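Local coordinates for protein VAL-1 (Chlorella virus, PDB 3GNE) that cleaves alginate as a family 14 polysaccharide lyase, probably by beta-elimination, with modes of action that depend on pH, at residues 10-15 with 38-43; 32-37 with 163-168; 57-62 with 233-238. All coordinates share one frame; numbering follows the deposited sequence.

Contact 1: residues 10-15 with 38-43; sequences NLLTKG and RVVKAV
Asn10 and Leu12 reach from the loop 10-15 to Arg38 and Val40 on strand 38-43, making one polar meeting near the surface and one apolar meeting beneath it. The carboxamide of Asn10 comes up to the edge of the Arg38 guanidinium on its NE side, close to the guanidinium plane, with Asn10 CG 3.8 Å from Arg38 NE. The two side chains cross at about a right angle, and the amide plane is turned 43° from the guanidinium plane. Arg38 sends CG away from the backbone nitrogen and bends at the next bond (chi2 72°), which carries the guanidinium up beside the loop. Its firmer polar partner lies elsewhere: NH1 is hydrogen-bonded to Thr33 OG1 on the adjoining strand 30-34. Deeper in, the delta methyl CD2 of Leu12 approaches the CG2 branch of Val40 at 4.3 Å, a loose van der Waals touch between two buried side chains.

Behind them the loop folds as a type I turn from Leu11 to Lys14, closed by Lys14 N to Leu11 O at 2.9 Å, and Asp8 OD2 accepts a hydrogen bond from the backbone N of Asn10. Leu12 also rests on Met26, Val31 and Phe61, while Val40 packs on Leu9 and Phe59, so the pair belongs to a wider apolar layer. Strand 38-43 is itself fixed on both sides, bonded through its backbone to strands 30-34 and 231-241. Running from strand 3-6 of one sheet to strand 21-25 of the other, the loop is an inter-sheet crossover closing off the interior at the rim of a beta sandwich, the fold of the concanavalin-like clan.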
# COMPACT_ATOMS: atom_id res chain seq x y z
N ASN A 10 -2.20 15.29 12.63
CA ASN A 10 -1.52 16.22 13.53
C ASN A 10 -0.63 15.50 14.53
O ASN A 10 0.21 16.14 15.21
CB ASN A 10 -2.56 17.03 14.29
CG ASN A 10 -3.29 17.96 13.33
OD1 ASN A 10 -4.51 18.10 13.44
ND2 ASN A 10 -2.52 18.50 12.41
N LEU A 11 -0.78 14.16 14.60
CA LEU A 11 0.15 13.40 15.46
C LEU A 11 1.17 12.58 14.64
O LEU A 11 1.87 11.72 15.22
CB LEU A 11 -0.70 12.43 16.32
CG LEU A 11 -1.71 13.14 17.26
CD1 LEU A 11 -2.54 12.09 17.99
CD2 LEU A 11 -1.01 14.05 18.23
N LEU A 12 1.27 12.79 13.32
CA LEU A 12 2.05 11.90 12.48
C LEU A 12 3.50 11.72 12.97
O LEU A 12 3.96 10.57 12.92
CB LEU A 12 2.08 12.47 11.05
CG LEU A 12 2.74 11.54 10.01
CD1 LEU A 12 2.01 10.23 9.88
CD2 LEU A 12 2.79 12.30 8.71
N THR A 13 4.12 12.80 13.43
CA THR A 13 5.53 12.66 13.87
C THR A 13 5.61 12.71 15.39
O THR A 13 6.70 12.98 15.88
CB THR A 13 6.42 13.75 13.26
OG1 THR A 13 5.86 15.05 13.63
CG2 THR A 13 6.49 13.66 11.75
N LYS A 14 4.52 12.47 16.11
CA LYS A 14 4.45 12.49 17.56
C LYS A 14 3.88 11.17 18.03
O LYS A 14 3.37 11.10 19.16
CB LYS A 14 3.53 13.63 18.07
CG LYS A 14 3.95 14.99 17.57
CD LYS A 14 3.04 16.12 18.11
CE LYS A 14 3.13 17.28 17.11
NZ LYS A 14 2.80 18.65 17.55
N GLY A 15 3.97 10.10 17.23
CA GLY A 15 3.56 8.76 17.63
C GLY A 15 2.26 8.29 17.01
O GLY A 15 1.91 7.11 17.08
N ARG A 38 -7.24 18.07 6.56
CA ARG A 38 -5.87 17.93 7.04
C ARG A 38 -5.24 16.84 6.18
O ARG A 38 -5.84 15.77 6.15
CB ARG A 38 -5.84 17.59 8.54
CG ARG A 38 -4.49 17.91 9.15
CD ARG A 38 -4.29 19.41 9.27
NE ARG A 38 -3.07 19.77 9.96
CZ ARG A 38 -2.26 20.80 9.78
NH1 ARG A 38 -2.48 21.72 8.88
NH2 ARG A 38 -1.16 20.98 10.51
N VAL A 39 -4.16 17.15 5.48
CA VAL A 39 -3.60 16.24 4.50
C VAL A 39 -2.10 16.16 4.67
O VAL A 39 -1.47 16.94 5.36
CB VAL A 39 -3.89 16.77 3.07
CG1 VAL A 39 -5.37 17.08 2.89
CG2 VAL A 39 -3.03 17.99 2.75
N VAL A 40 -1.51 15.16 3.96
CA VAL A 40 -0.07 15.24 3.68
C VAL A 40 0.05 15.65 2.21
O VAL A 40 -0.51 15.01 1.32
CB VAL A 40 0.67 13.92 3.93
CG1 VAL A 40 2.17 14.14 3.70
CG2 VAL A 40 0.43 13.41 5.35
N LYS A 41 0.78 16.77 2.01
CA LYS A 41 1.17 17.19 0.68
C LYS A 41 2.42 16.37 0.33
O LYS A 41 3.49 16.63 0.92
CB LYS A 41 1.45 18.68 0.65
CG LYS A 41 1.89 19.25 -0.70
CD LYS A 41 2.36 20.71 -0.51
CE LYS A 41 2.50 21.47 -1.80
NZ LYS A 41 2.50 22.95 -1.64
N ALA A 42 2.25 15.41 -0.53
CA ALA A 42 3.37 14.55 -0.99
C ALA A 42 4.10 15.25 -2.13
O ALA A 42 3.48 15.51 -3.20
CB ALA A 42 2.83 13.23 -1.49
N VAL A 43 5.36 15.55 -1.88
CA VAL A 43 6.16 16.28 -2.88
C VAL A 43 7.06 15.32 -3.59
O VAL A 43 7.88 14.64 -2.97
CB VAL A 43 6.97 17.36 -2.15
CG1 VAL A 43 7.99 18.00 -3.09
CG2 VAL A 43 6.03 18.41 -1.56

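Contact 2: residues 32-37 with 163-168; sequences TTFDGK and DVWNRI
Trp165 is the centre of this contact, with Lys37 across one face of its indole and Phe34 and Asp35 around it. The lysine chain runs across the indole antiparallel to the tryptophan side chain: CD lies over the rim of the indole at CE2 and CZ2, and CE stands 3.5 Å from the centroid of the five-membered ring, a CH-pi contact. A bend at the last torsion (chi4 -69°) then leaves NZ over the same face, 4.7 Å from that centroid, adding a cation-pi interaction. The indole nitrogen is used at the edge. Trp165 NE1 donates to Asp35 OD2 at 2.8 Å with an N-H...O angle of 159°, and the carboxylate is almost coplanar with the ring, OD2 accepting the N-H through its anti lone pair. This bond should fix the rotation of the indole and favour a charged carboxylate.

All three partners come from a tight beta-hairpin, in which a type I' turn from Phe34 to Lys37 joins strands 30-34 and 37-44. Its ends are tied by Phe34 N to Lys37 O at 2.9 Å and Lys37 N to Phe34 O at 3.0 Å, so that Phe34, Asp35 and Lys37 can all reach one ring.

Phe34 presents its own edge to the benzo part of the indole, CD2 lying 3.8 Å from Trp165 CZ2. Its ring is also stacked with Tyr234 and meets Phe80 edge-to-face, and Phe80 touches Trp165 as well.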
# COMPACT_ATOMS: atom_id res chain seq x y z
N THR A 32 -0.40 19.53 6.11
CA THR A 32 -0.93 20.86 5.85
C THR A 32 -2.41 20.74 5.67
O THR A 32 -3.02 19.69 5.92
CB THR A 32 -0.19 21.47 4.63
OG1 THR A 32 -0.52 22.86 4.51
CG2 THR A 32 -0.58 20.76 3.34
N THR A 33 -3.00 21.88 5.29
CA THR A 33 -4.42 21.92 5.01
C THR A 33 -4.64 22.20 3.53
O THR A 33 -4.01 23.12 3.00
CB THR A 33 -5.07 23.04 5.83
OG1 THR A 33 -4.98 22.63 7.21
CG2 THR A 33 -6.56 23.18 5.53
N PHE A 34 -5.54 21.41 2.95
CA PHE A 34 -5.80 21.59 1.51
C PHE A 34 -7.26 21.26 1.32
O PHE A 34 -7.74 20.22 1.85
CB PHE A 34 -4.85 20.74 0.64
CG PHE A 34 -5.25 20.74 -0.84
CD1 PHE A 34 -4.90 21.84 -1.63
CD2 PHE A 34 -5.92 19.71 -1.43
CE1 PHE A 34 -5.27 21.89 -2.97
CE2 PHE A 34 -6.30 19.73 -2.75
CZ PHE A 34 -5.98 20.85 -3.51
N ASP A 35 -8.04 22.10 0.64
CA ASP A 35 -9.44 21.81 0.37
C ASP A 35 -10.22 21.49 1.66
O ASP A 35 -11.10 20.62 1.66
CB ASP A 35 -9.58 20.62 -0.58
CG ASP A 35 -10.95 20.49 -1.18
OD1 ASP A 35 -11.66 21.53 -1.29
OD2 ASP A 35 -11.36 19.37 -1.56
N GLY A 36 -9.87 22.21 2.73
CA GLY A 36 -10.60 22.10 3.98
C GLY A 36 -10.29 20.86 4.78
O GLY A 36 -10.97 20.58 5.78
N LYS A 37 -9.29 20.10 4.36
CA LYS A 37 -8.92 18.85 5.01
C LYS A 37 -7.49 18.88 5.51
O LYS A 37 -6.64 19.63 4.95
CB LYS A 37 -9.03 17.68 4.03
CG LYS A 37 -10.41 17.50 3.40
CD LYS A 37 -10.33 16.43 2.31
CE LYS A 37 -11.65 16.34 1.53
NZ LYS A 37 -12.72 15.77 2.41
N ASP A 163 -8.33 16.12 -9.81
CA ASP A 163 -9.08 17.17 -9.12
C ASP A 163 -10.22 16.61 -8.29
O ASP A 163 -11.27 17.26 -8.14
CB ASP A 163 -9.58 18.16 -10.21
CG ASP A 163 -8.50 19.09 -10.71
OD1 ASP A 163 -7.39 19.13 -10.15
OD2 ASP A 163 -8.77 19.84 -11.70
N VAL A 164 -10.10 15.41 -7.75
CA VAL A 164 -11.09 14.77 -6.90
C VAL A 164 -10.42 13.98 -5.78
O VAL A 164 -9.30 13.50 -5.94
CB VAL A 164 -11.93 13.72 -7.62
CG1 VAL A 164 -12.55 14.28 -8.86
CG2 VAL A 164 -11.15 12.50 -8.08
N TRP A 165 -11.13 13.81 -4.69
CA TRP A 165 -10.61 12.92 -3.67
C TRP A 165 -10.90 11.49 -4.04
O TRP A 165 -12.03 10.99 -3.89
CB TRP A 165 -11.21 13.31 -2.31
CG TRP A 165 -10.62 14.61 -1.86
CD1 TRP A 165 -11.19 15.84 -1.88
CD2 TRP A 165 -9.31 14.79 -1.32
NE1 TRP A 165 -10.34 16.80 -1.39
CE2 TRP A 165 -9.16 16.16 -1.04
CE3 TRP A 165 -8.27 13.91 -1.06
CZ2 TRP A 165 -8.00 16.66 -0.49
CZ3 TRP A 165 -7.10 14.41 -0.53
CH2 TRP A 165 -6.96 15.78 -0.25
N ASN A 166 -9.92 10.80 -4.56
CA ASN A 166 -10.13 9.38 -4.92
C ASN A 166 -10.07 8.55 -3.64
O ASN A 166 -9.13 8.78 -2.86
CB ASN A 166 -9.03 8.88 -5.85
CG ASN A 166 -9.06 9.60 -7.20
OD1 ASN A 166 -9.89 9.26 -8.04
ND2 ASN A 166 -8.14 10.53 -7.43
N ARG A 167 -10.98 7.64 -3.45
CA ARG A 167 -11.04 6.79 -2.28
C ARG A 167 -10.44 5.43 -2.59
O ARG A 167 -10.92 4.75 -3.48
CB ARG A 167 -12.50 6.64 -1.80
CG ARG A 167 -13.11 8.00 -1.48
CD ARG A 167 -14.55 7.84 -1.04
NE ARG A 167 -15.39 7.09 -1.95
CZ ARG A 167 -15.90 7.23 -3.15
NH1 ARG A 167 -16.65 6.26 -3.65
NH2 ARG A 167 -15.67 8.34 -3.86
N ILE A 168 -9.41 5.07 -1.81
CA ILE A 168 -8.71 3.82 -2.03
C ILE A 168 -8.83 2.93 -0.80
O ILE A 168 -8.70 3.42 0.32
CB ILE A 168 -7.20 4.12 -2.25
CG1 ILE A 168 -6.98 5.22 -3.31
CG2 ILE A 168 -6.46 2.82 -2.58
CD1 ILE A 168 -7.44 4.87 -4.69

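Contact 3: residues 57-62 with 233-238; sequences GGFSFS and AYFTNF
The ring of Phe238 takes the edge of Phe61 over one face: Phe61 CZ sits above it, displaced toward the rim and 4.3 Å from Phe238 CE1. With centroids 5.7 Å apart and planes at 76°, this is a T-shaped pair. Phe59 also works by its edge. Its CE2 lies 4.0 Å from Phe235 CD2, near the Phe59 plane, and its CZ is 4.3 Å from Phe238 CZ, both partners being met at an oblique slant. Within its own strand, Phe59 points CE1 at the edge of Phe61, so the two rings lie side by side along one layer.

The Phe59 ring is placed by a first torsion of 71°, which sets CG between the backbone N and the carbonyl carbon. On the other strand, the left-handed backbone of Asn237 interrupts the regular alternation, consistent with Phe235 and Phe238, three positions apart, both turning toward strand 59-62. The strand axes are 11.5 Å apart and inclined by 24°, and the two strands belong to different sheets. Trp217 of strand 212-221 meets all four phenylalanines, edge-to-face with Phe235 and Phe238, while His93 makes another edge-to-face contact with Phe235.

No hydrogen bond spans the contact. The sheets of the beta sandwich are joined here by dispersion and weak C-H attraction to a pi face; the four phenylalanine rings bring no polar side-chain atom, so the interface depends on shape and ring orientation.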
# COMPACT_ATOMS: atom_id res chain seq x y z
N GLY A 57 11.56 12.29 -3.20
CA GLY A 57 10.14 12.31 -3.46
C GLY A 57 9.34 11.45 -2.52
O GLY A 57 9.78 10.41 -2.03
N GLY A 58 8.12 11.90 -2.28
CA GLY A 58 7.13 11.18 -1.49
C GLY A 58 7.37 11.32 0.00
O GLY A 58 8.00 12.24 0.47
N PHE A 59 6.82 10.32 0.73
CA PHE A 59 7.00 10.24 2.18
C PHE A 59 6.64 8.83 2.59
O PHE A 59 5.96 8.12 1.84
CB PHE A 59 6.20 11.29 2.97
CG PHE A 59 4.69 11.07 3.02
CD1 PHE A 59 4.12 10.62 4.20
CD2 PHE A 59 3.86 11.32 1.93
CE1 PHE A 59 2.75 10.40 4.33
CE2 PHE A 59 2.48 11.12 2.03
CZ PHE A 59 1.95 10.67 3.22
N SER A 60 7.07 8.47 3.80
CA SER A 60 6.78 7.12 4.29
C SER A 60 6.55 7.15 5.79
O SER A 60 6.98 8.05 6.47
CB SER A 60 7.95 6.18 3.93
OG SER A 60 9.10 6.54 4.65
N PHE A 61 5.90 6.06 6.24
CA PHE A 61 5.80 5.80 7.69
C PHE A 61 5.31 4.37 7.85
O PHE A 61 4.75 3.80 6.94
CB PHE A 61 4.86 6.78 8.41
CG PHE A 61 3.41 6.73 7.98
CD1 PHE A 61 2.52 5.89 8.68
CD2 PHE A 61 2.92 7.54 6.97
CE1 PHE A 61 1.18 5.86 8.35
CE2 PHE A 61 1.57 7.50 6.58
CZ PHE A 61 0.73 6.65 7.31
N SER A 62 5.52 3.80 9.06
CA SER A 62 4.83 2.54 9.35
C SER A 62 3.91 2.78 10.54
O SER A 62 4.03 3.78 11.25
CB SER A 62 5.84 1.43 9.67
OG SER A 62 6.62 1.80 10.81
N ALA A 233 0.91 15.58 -4.82
CA ALA A 233 -0.39 14.98 -4.62
C ALA A 233 -0.73 15.14 -3.15
O ALA A 233 0.17 15.33 -2.32
CB ALA A 233 -0.41 13.52 -5.05
N TYR A 234 -2.00 15.01 -2.81
CA TYR A 234 -2.38 15.14 -1.41
C TYR A 234 -3.06 13.87 -0.91
O TYR A 234 -3.94 13.33 -1.58
CB TYR A 234 -3.35 16.32 -1.21
CG TYR A 234 -2.82 17.63 -1.74
CD1 TYR A 234 -2.07 18.48 -0.94
CD2 TYR A 234 -3.09 18.00 -3.07
CE1 TYR A 234 -1.57 19.68 -1.45
CE2 TYR A 234 -2.61 19.19 -3.56
CZ TYR A 234 -1.86 20.03 -2.75
OH TYR A 234 -1.41 21.23 -3.30
N PHE A 235 -2.67 13.41 0.26
CA PHE A 235 -3.25 12.22 0.86
C PHE A 235 -3.94 12.59 2.16
O PHE A 235 -3.48 13.42 2.92
CB PHE A 235 -2.10 11.19 1.18
CG PHE A 235 -1.54 10.56 -0.10
CD1 PHE A 235 -2.08 9.42 -0.65
CD2 PHE A 235 -0.43 11.17 -0.71
CE1 PHE A 235 -1.53 8.85 -1.81
CE2 PHE A 235 0.12 10.61 -1.86
CZ PHE A 235 -0.43 9.45 -2.43
N THR A 236 -5.07 11.94 2.42
CA THR A 236 -5.81 12.28 3.64
C THR A 236 -6.64 11.11 4.09
O THR A 236 -6.83 10.15 3.35
CB THR A 236 -6.71 13.53 3.37
OG1 THR A 236 -7.19 14.05 4.62
CG2 THR A 236 -7.88 13.18 2.43
N ASN A 237 -7.18 11.21 5.31
CA ASN A 237 -8.19 10.29 5.80
C ASN A 237 -7.68 8.85 5.79
O ASN A 237 -8.34 7.95 5.26
CB ASN A 237 -9.50 10.41 5.00
CG ASN A 237 -10.66 9.89 5.84
OD1 ASN A 237 -10.60 9.81 7.07
ND2 ASN A 237 -11.75 9.51 5.14
N PHE A 238 -6.53 8.63 6.38
CA PHE A 238 -6.01 7.27 6.53
C PHE A 238 -6.82 6.54 7.59
O PHE A 238 -6.94 7.01 8.72
CB PHE A 238 -4.54 7.33 6.99
CG PHE A 238 -3.60 7.81 5.91
CD1 PHE A 238 -2.97 6.88 5.08
CD2 PHE A 238 -3.32 9.15 5.71
CE1 PHE A 238 -2.05 7.35 4.10
CE2 PHE A 238 -2.45 9.62 4.76
CZ PHE A 238 -1.82 8.70 3.94

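Contact 3 is the core of the group, made wholly of buried aromatic rings between the two sheets. Contact 1 sits about 7 Å from it, centre to centre, and is half buried, its apolar part extending the same interior: Val40 CG1 lies 3.5 Å from Phe59 CE2. Contact 2 is a surface contact, and its chemistry changes accordingly to an acid at the edge, a lysine over the face and a phenylalanine beside the benzo part of one indole. In one sheet strand 37-44 lies between strands 30-34 and 231-241, so all three contacts draw on it. Thr236 connects them: its OG1 makes a probable hydrogen bond with Arg38 O and its CG2 packs against Trp165 and Lys37.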